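Local coordinates for protein Vng1086c (Halobacterium sp., PDB 2GF4) that is of unknown function but binds calcium and forms an all-helical, four-chain assembly of the UPF0058 family, at residues E36-E40 against P41-H45; V44-S47 against K48-K52; E8-E11 against Q12-I16. One frame throughout, in Å; residues are numbered along the deposited sequence.

Contact 1: residues E36-E40 against P41-H45. With CA (calcium ion), chain C.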
loop_
_atom_site.group_PDB
_atom_site.type_symbol
_atom_site.label_atom_id
_atom_site.label_comp_id
_atom_site.label_asym_id
_atom_site.label_seq_id
_atom_site.Cartn_x
_atom_site.Cartn_y
_atom_site.Cartn_z
ATOM N N GLU A 36 -8.206 -8.755 -12.699
ATOM C CA GLU A 36 -7.962 -8.056 -13.959
ATOM C C GLU A 36 -6.634 -8.497 -14.542
ATOM O O GLU A 36 -6.491 -8.531 -15.755
ATOM C CB GLU A 36 -7.874 -6.559 -13.742
ATOM C CG GLU A 36 -9.170 -5.955 -13.317
ATOM C CD GLU A 36 -9.063 -4.462 -13.117
ATOM O OE1 GLU A 36 -8.064 -3.845 -13.564
ATOM O OE2 GLU A 36 -9.989 -3.879 -12.521
ATOM N N LEU A 37 -5.648 -8.798 -13.711
ATOM C CA LEU A 37 -4.364 -9.206 -14.246
ATOM C C LEU A 37 -4.449 -10.530 -15.016
ATOM O O LEU A 37 -3.719 -10.724 -15.984
ATOM C CB LEU A 37 -3.377 -9.340 -13.083
ATOM C CG LEU A 37 -2.010 -9.948 -13.416
ATOM C CD1 LEU A 37 -1.330 -9.029 -14.335
ATOM C CD2 LEU A 37 -1.177 -10.139 -12.200
ATOM N N ASP A 38 -5.366 -11.405 -14.606
ATOM C CA ASP A 38 -5.516 -12.729 -15.188
ATOM C C ASP A 38 -4.213 -13.492 -15.222
ATOM O O ASP A 38 -3.830 -14.046 -16.257
ATOM C CB ASP A 38 -6.198 -12.740 -16.573
ATOM C CG ASP A 38 -6.602 -14.168 -17.005
ATOM O OD1 ASP A 38 -6.944 -14.995 -16.142
ATOM O OD2 ASP A 38 -6.609 -14.513 -18.204
ATOM N N VAL A 39 -3.503 -13.490 -14.098
ATOM C CA VAL A 39 -2.277 -14.281 -13.986
ATOM C C VAL A 39 -2.570 -15.204 -12.814
ATOM O O VAL A 39 -2.765 -14.750 -11.671
ATOM C CB VAL A 39 -1.058 -13.448 -13.687
ATOM C CG1 VAL A 39 0.087 -14.353 -13.349
ATOM C CG2 VAL A 39 -0.705 -12.674 -14.914
ATOM N N GLU A 40 -2.551 -16.496 -13.071
ATOM C CA GLU A 40 -2.918 -17.427 -12.035
ATOM C C GLU A 40 -1.833 -18.443 -11.727
ATOM O O GLU A 40 -0.887 -18.644 -12.487
ATOM C CB GLU A 40 -4.255 -18.052 -12.450
ATOM C CG GLU A 40 -5.320 -16.976 -12.786
ATOM C CD GLU A 40 -6.639 -17.574 -13.178
ATOM O OE1 GLU A 40 -6.877 -18.771 -12.910
ATOM O OE2 GLU A 40 -7.481 -16.862 -13.742
ATOM N N PRO A 41 -1.947 -19.091 -10.597
ATOM C CA PRO A 41 -0.941 -20.079 -10.233
ATOM C C PRO A 41 -0.682 -21.162 -11.253
ATOM O O PRO A 41 0.466 -21.608 -11.394
ATOM C CB PRO A 41 -1.466 -20.637 -8.930
ATOM C CG PRO A 41 -2.303 -19.601 -8.439
ATOM C CD PRO A 41 -2.980 -18.979 -9.564
ATOM N N SER A 42 -1.727 -21.574 -11.962
ATOM C CA SER A 42 -1.590 -22.645 -12.943
ATOM C C SER A 42 -0.902 -22.158 -14.198
ATOM O O SER A 42 -0.471 -22.981 -15.019
ATOM C CB SER A 42 -2.969 -23.215 -13.277
ATOM O OG SER A 42 -3.749 -22.242 -13.974
ATOM N N HIS A 43 -0.767 -20.846 -14.359
ATOM C CA HIS A 43 -0.087 -20.317 -15.559
ATOM C C HIS A 43 1.435 -20.405 -15.381
ATOM O O HIS A 43 2.159 -19.385 -15.435
ATOM C CB HIS A 43 -0.509 -18.870 -15.787
ATOM C CG HIS A 43 -2.002 -18.690 -15.925
ATOM N ND1 HIS A 43 -2.591 -17.451 -16.036
ATOM C CD2 HIS A 43 -3.022 -19.588 -15.953
ATOM C CE1 HIS A 43 -3.894 -17.590 -16.126
ATOM N NE2 HIS A 43 -4.183 -18.875 -16.077
ATOM N N VAL A 44 1.919 -21.630 -15.269
ATOM C CA VAL A 44 3.329 -21.843 -15.038
ATOM C C VAL A 44 4.262 -21.348 -16.093
ATOM O O VAL A 44 5.447 -21.171 -15.811
ATOM C CB VAL A 44 3.620 -23.319 -14.728
ATOM C CG1 VAL A 44 2.817 -23.700 -13.512
ATOM C CG2 VAL A 44 3.285 -24.189 -15.900
ATOM N N HIS A 45 3.756 -21.069 -17.281
ATOM C CA HIS A 45 4.673 -20.573 -18.295
ATOM C C HIS A 45 4.730 -19.085 -18.387
ATOM O O HIS A 45 5.476 -18.568 -19.214
ATOM C CB HIS A 45 4.338 -21.131 -19.641
ATOM C CG HIS A 45 4.443 -22.619 -19.688
ATOM N ND1 HIS A 45 5.586 -23.294 -19.322
ATOM C CD2 HIS A 45 3.532 -23.560 -20.012
ATOM C CE1 HIS A 45 5.373 -24.592 -19.426
ATOM N NE2 HIS A 45 4.135 -24.776 -19.838
HETATM CA CA CA C . -8.699 -15.010 -14.426
HETATM O O HOH W 1 -9.244 -12.630 -15.049
HETATM O O HOH W 2 -7.501 -14.006 -12.437
HETATM O O HOH W 3 -10.725 -15.145 -12.743
#
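E40 lies across the imidazole of H43, three residues further along the chain. The touching atom is E40 CB, which sits over one face of the ring. It is 3.8 Å from the centroid of the H43 ring and only 13° off the ring normal, so this is a CH-pi contact. E40 CG is 3.7 Å from H43 CE1, above the ring plane but beyond that corner. E40 places CG anti to its carbonyl carbon (chi1 -53°) and then runs extended, which carries the carboxylate past the imidazole to the metal. The carboxylate and ring planes differ by 22°. E40 OE2 binds the calcium ion at 2.3 Å. D38 OD1 supplies a second protein ligand at 2.5 Å, and three waters also bind the ion. D38 is the first residue to leave helix 32-37, and it does so with positive phi. Its own backbone O meets the H43 ring at the edge, in plane, 3.5 Å from CE1. The D38 carboxylate stands at a right angle to that ring. With an alanine in place of H43, the E40 side chain would probably lose the ring face it leans on and be freer to swing about the metal. The backbone closes the turn through H43 N, which donates to E40 O at 2.9 Å. P41 occupies the second position of the turn and packs on H10, E11 and V14 of helix 3-21. H43 is also the centre of an inverse gamma turn. The whole is a type I beta turn, E40 to H43, next to a surface calcium site with two carboxylate ligands just beyond a helix end.

Contact 2: residues V44-S47 against K48-K52; sequences VHKS and KSEHK
S47 and E50 hold each other by three hydrogen bonds at the start of helix 48-71. This is the tight part of the contact. E50 N donates to S47 OG at 3.0 Å. In return E50 OE1 takes two bonds, from S47 N at 2.9 Å and from S47 OG at 3.2 Å. Both donors meet OE1 on its anti side, about 20° out of the carboxylate plane. S47 has OG between its backbone N and carbonyl carbon (chi1 78°), which turns the hydroxyl in over the first turn of the helix. E50 places CG anti to its carbonyl carbon and then runs extended, bringing CG to 3.1 Å from S47 OG. The first helical backbone bond follows, from H51 N to S47 O at 3.1 Å. The H51 ring lies beside the same stretch of chain. Its CD2 is 3.3 Å from S47 O, and K46 O lies at the ring edge, in plane. H51 is buried, and its ND1 and NE2 are bonded to H10 ND1 and H43 O.

The other side is looser. K46 CB rests 3.4 Å from E50 OE1, but the extended lysine chain crosses the glutamate at about a right angle and leads away. K46 NZ ends 4.9 Å from E50 OE2, opposite in charge but not in contact. K48 is exposed and points away from the loop, its NZ reaching M1 O. S49 OG turns instead to E70 of the second subunit.

S47 is the N-cap and forms a capping box with E50. Backbone N-H groups at a helix start lack acceptors within the helix. Here the serine hydroxyl serves one of them, and the carboxylate, whose negative charge probably suits this end of the helix dipole, grips the cap residue.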
loop_
_atom_site.group_PDB
_atom_site.type_symbol
_atom_site.label_atom_id
_atom_site.label_comp_id
_atom_site.label_asym_id
_atom_site.label_seq_id
_atom_site.Cartn_x
_atom_site.Cartn_y
_atom_site.Cartn_z
ATOM N N VAL A 44 1.919 -21.630 -15.269
ATOM C CA VAL A 44 3.329 -21.843 -15.038
ATOM C C VAL A 44 4.262 -21.348 -16.093
ATOM O O VAL A 44 5.447 -21.171 -15.811
ATOM C CB VAL A 44 3.620 -23.319 -14.728
ATOM C CG1 VAL A 44 2.817 -23.700 -13.512
ATOM C CG2 VAL A 44 3.285 -24.189 -15.900
ATOM N N HIS A 45 3.756 -21.069 -17.281
ATOM C CA HIS A 45 4.673 -20.573 -18.295
ATOM C C HIS A 45 4.730 -19.085 -18.387
ATOM O O HIS A 45 5.476 -18.568 -19.214
ATOM C CB HIS A 45 4.338 -21.131 -19.641
ATOM C CG HIS A 45 4.443 -22.619 -19.688
ATOM N ND1 HIS A 45 5.586 -23.294 -19.322
ATOM C CD2 HIS A 45 3.532 -23.560 -20.012
ATOM C CE1 HIS A 45 5.373 -24.592 -19.426
ATOM N NE2 HIS A 45 4.135 -24.776 -19.838
ATOM N N LYS A 46 3.933 -18.382 -17.601
ATOM C CA LYS A 46 4.024 -16.929 -17.649
ATOM C C LYS A 46 5.266 -16.477 -16.854
ATOM O O LYS A 46 5.822 -17.241 -16.035
ATOM C CB LYS A 46 2.756 -16.311 -17.101
ATOM C CG LYS A 46 1.614 -16.420 -18.073
ATOM C CD LYS A 46 0.365 -15.886 -17.425
ATOM C CE LYS A 46 -0.723 -15.937 -18.440
ATOM N NZ LYS A 46 -1.854 -15.119 -18.025
ATOM N N SER A 47 5.690 -15.253 -17.082
ATOM C CA SER A 47 6.909 -14.730 -16.470
ATOM C C SER A 47 7.006 -14.578 -14.954
ATOM O O SER A 47 5.991 -14.535 -14.254
ATOM C CB SER A 47 7.255 -13.382 -17.136
ATOM O OG SER A 47 6.453 -12.292 -16.645
ATOM N N LYS A 48 8.234 -14.587 -14.447
ATOM C CA LYS A 48 8.472 -14.361 -13.024
ATOM C C LYS A 48 7.837 -13.008 -12.688
ATOM O O LYS A 48 7.245 -12.848 -11.622
ATOM C CB LYS A 48 9.956 -14.242 -12.764
ATOM C CG LYS A 48 10.570 -15.500 -12.252
ATOM C CD LYS A 48 12.039 -15.219 -11.991
ATOM C CE LYS A 48 12.473 -15.779 -10.641
ATOM N NZ LYS A 48 13.445 -14.930 -9.874
ATOM N N SER A 49 7.962 -12.028 -13.587
ATOM C CA SER A 49 7.414 -10.693 -13.350
ATOM C C SER A 49 5.895 -10.667 -13.244
ATOM O O SER A 49 5.348 -9.908 -12.434
ATOM C CB SER A 49 7.878 -9.777 -14.468
ATOM O OG SER A 49 7.166 -8.550 -14.432
ATOM N N GLU A 50 5.214 -11.471 -14.065
ATOM C CA GLU A 50 3.762 -11.535 -14.005
ATOM C C GLU A 50 3.380 -12.198 -12.676
ATOM O O GLU A 50 2.407 -11.787 -12.055
ATOM C CB GLU A 50 3.230 -12.357 -15.188
ATOM C CG GLU A 50 3.408 -11.590 -16.507
ATOM C CD GLU A 50 3.070 -12.384 -17.751
ATOM O OE1 GLU A 50 3.842 -13.289 -18.136
ATOM O OE2 GLU A 50 2.034 -12.111 -18.378
ATOM N N HIS A 51 4.136 -13.194 -12.216
ATOM C CA HIS A 51 3.769 -13.840 -10.960
ATOM C C HIS A 51 4.029 -12.969 -9.757
ATOM O O HIS A 51 3.257 -13.024 -8.797
ATOM C CB HIS A 51 4.456 -15.179 -10.879
ATOM C CG HIS A 51 3.737 -16.222 -11.691
ATOM N ND1 HIS A 51 2.534 -16.767 -11.296
ATOM C CD2 HIS A 51 4.017 -16.767 -12.897
ATOM C CE1 HIS A 51 2.109 -17.596 -12.222
ATOM N NE2 HIS A 51 2.990 -17.619 -13.197
ATOM N N LYS A 52 5.096 -12.172 -9.802
ATOM C CA LYS A 52 5.403 -11.231 -8.719
ATOM C C LYS A 52 4.271 -10.223 -8.655
ATOM O O LYS A 52 3.824 -9.879 -7.569
ATOM C CB LYS A 52 6.672 -10.464 -9.024
ATOM C CG LYS A 52 7.885 -11.290 -8.769
ATOM C CD LYS A 52 9.086 -10.401 -8.733
ATOM C CE LYS A 52 10.063 -10.899 -9.747
ATOM N NZ LYS A 52 10.916 -9.807 -10.256
#

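Contact 3: residues E8-E11 against Q12-I16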
loop_
_atom_site.group_PDB
_atom_site.type_symbol
_atom_site.label_atom_id
_atom_site.label_comp_id
_atom_site.label_asym_id
_atom_site.label_seq_id
_atom_site.Cartn_x
_atom_site.Cartn_y
_atom_site.Cartn_z
ATOM N N GLU A 8 4.834 -21.277 -5.985
ATOM C CA GLU A 8 4.315 -21.825 -4.735
ATOM C C GLU A 8 3.766 -20.704 -3.861
ATOM O O GLU A 8 2.759 -20.905 -3.178
ATOM C CB GLU A 8 5.421 -22.613 -4.024
ATOM C CG GLU A 8 5.683 -23.961 -4.723
ATOM C CD GLU A 8 6.880 -24.724 -4.172
ATOM O OE1 GLU A 8 6.730 -25.459 -3.176
ATOM O OE2 GLU A 8 7.986 -24.596 -4.741
ATOM N N LEU A 9 4.398 -19.533 -3.885
ATOM C CA LEU A 9 3.918 -18.407 -3.083
ATOM C C LEU A 9 2.579 -17.966 -3.663
ATOM O O LEU A 9 1.628 -17.749 -2.907
ATOM C CB LEU A 9 4.940 -17.275 -3.148
ATOM C CG LEU A 9 4.630 -16.030 -2.310
ATOM C CD1 LEU A 9 4.567 -16.398 -0.877
ATOM C CD2 LEU A 9 5.687 -15.010 -2.509
ATOM N N HIS A 10 2.500 -17.800 -4.980
ATOM C CA HIS A 10 1.253 -17.421 -5.621
ATOM C C HIS A 10 0.151 -18.472 -5.273
ATOM O O HIS A 10 -0.950 -18.066 -4.891
ATOM C CB HIS A 10 1.504 -17.322 -7.115
ATOM C CG HIS A 10 0.386 -16.699 -7.890
ATOM N ND1 HIS A 10 0.444 -16.503 -9.253
ATOM C CD2 HIS A 10 -0.833 -16.258 -7.501
ATOM C CE1 HIS A 10 -0.691 -15.982 -9.663
ATOM N NE2 HIS A 10 -1.480 -15.819 -8.622
ATOM N N GLU A 11 0.442 -19.783 -5.348
ATOM C CA GLU A 11 -0.559 -20.825 -5.031
ATOM C C GLU A 11 -1.103 -20.626 -3.634
ATOM O O GLU A 11 -2.320 -20.672 -3.448
ATOM C CB GLU A 11 0.073 -22.217 -5.115
ATOM C CG GLU A 11 -0.872 -23.319 -5.599
ATOM C CD GLU A 11 -0.187 -24.215 -6.626
ATOM O OE1 GLU A 11 -0.738 -24.437 -7.729
ATOM O OE2 GLU A 11 0.930 -24.697 -6.322
ATOM N N GLN A 12 -0.223 -20.413 -2.652
ATOM C CA GLN A 12 -0.691 -20.234 -1.287
ATOM C C GLN A 12 -1.474 -18.929 -1.094
ATOM O O GLN A 12 -2.458 -18.930 -0.347
ATOM C CB GLN A 12 0.490 -20.317 -0.318
ATOM C CG GLN A 12 1.054 -21.737 -0.163
ATOM C CD GLN A 12 0.005 -22.774 0.210
ATOM O OE1 GLN A 12 -0.938 -22.501 0.946
ATOM N NE2 GLN A 12 0.206 -23.983 -0.273
HETATM N N MSE A 13 -1.074 -17.834 -1.741
HETATM C CA MSE A 13 -1.819 -16.585 -1.594
HETATM C C MSE A 13 -3.201 -16.772 -2.189
HETATM O O MSE A 13 -4.134 -16.070 -1.780
HETATM C CB MSE A 13 -1.096 -15.454 -2.301
HETATM C CG MSE A 13 0.069 -14.947 -1.435
HETATM SE SE MSE A 13 -0.570 -14.227 0.368
HETATM C CE MSE A 13 -1.674 -12.557 -0.148
ATOM N N VAL A 14 -3.353 -17.675 -3.157
ATOM C CA VAL A 14 -4.681 -17.892 -3.708
ATOM C C VAL A 14 -5.449 -18.706 -2.661
ATOM O O VAL A 14 -6.670 -18.510 -2.514
ATOM C CB VAL A 14 -4.575 -18.560 -5.049
ATOM C CG1 VAL A 14 -5.886 -19.117 -5.433
ATOM C CG2 VAL A 14 -4.180 -17.500 -6.049
ATOM N N ASN A 15 -4.769 -19.601 -1.932
ATOM C CA ASN A 15 -5.461 -20.304 -0.843
ATOM C C ASN A 15 -5.918 -19.237 0.176
ATOM O O ASN A 15 -7.023 -19.362 0.691
ATOM C CB ASN A 15 -4.543 -21.303 -0.166
ATOM C CG ASN A 15 -4.316 -22.535 -1.018
ATOM O OD1 ASN A 15 -3.479 -23.364 -0.717
ATOM N ND2 ASN A 15 -5.086 -22.649 -2.110
ATOM N N ILE A 16 -5.117 -18.200 0.479
ATOM C CA ILE A 16 -5.543 -17.161 1.433
ATOM C C ILE A 16 -6.818 -16.481 0.881
ATOM O O ILE A 16 -7.816 -16.352 1.603
ATOM C CB ILE A 16 -4.412 -16.119 1.612
ATOM C CG1 ILE A 16 -3.202 -16.749 2.309
ATOM C CG2 ILE A 16 -4.904 -14.984 2.414
ATOM C CD1 ILE A 16 -3.392 -16.984 3.697
#
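H10 and V14 meet one turn apart on helix 3-21, the V14 methyl CG2 touching the imidazole. CG2 is 3.9 Å from H10 CD2, and it approaches the ring obliquely. H10 holds CG anti to its backbone N (chi1 -169°), which turns the CD2 edge of the ring forward along the helix, towards V14. Side-chain carbons also rest against carbonyl oxygens of the preceding turn. V14 CG2 also lies 3.5 Å from H10 O. M13, a selenomethionine, places CG 3.5 Å from L9 O before its chain bends away at chi2 and chi3. Q12 CG rests 3.6 Å from E8 O, again with a bend at chi2.

The hydrogen bonds are those of a regular alpha helix, each from one residue back to the fourth before it. Q12 N donates to E8 O, and M13 N to L9 O at 2.9 Å. V14 N donates to H10 O at 3.0 Å, and N15 N to E11 O. E11 O takes a second, weak bond from V14 N at 3.2 Å.

The polar end of H10 works outside this segment. Its NE2 is hydrogen-bonded to Y34 OH, so the buried ring is tied to helix 32-37 as well as packed on V14.

Several neighbours share the surface of this helix. H10 packs on A54, V55 and L58 of helix 48-71, and M13 also reaches L58. L9 packs on M66, Q12 on I16, M13 on L62 and I16 on Q12, the second of each pair being in the second subunit. The chain has no strands, so all its regular neighbours are helices.

Contacts 1 and 2 follow each other in the chain, share V44 and H45, and have centres about 7 Å apart. A probable hydrogen bond between H51 NE2 and H43 O, 3.0 Å, joins them, and K46 NZ lies 2.9 Å from O of D38, a calcium ligand through its side chain. Contact 3 comes earlier in the chain, its centre about 12 Å from that of contact 1. H10 links it to both: CE1 is 3.1 Å from V39 O, and ND1 is 2.9 Å from H51 ND1. The H10 side chain is about 9 Å from the calcium ion, so contact 3 backs the metal loop without reaching the metal.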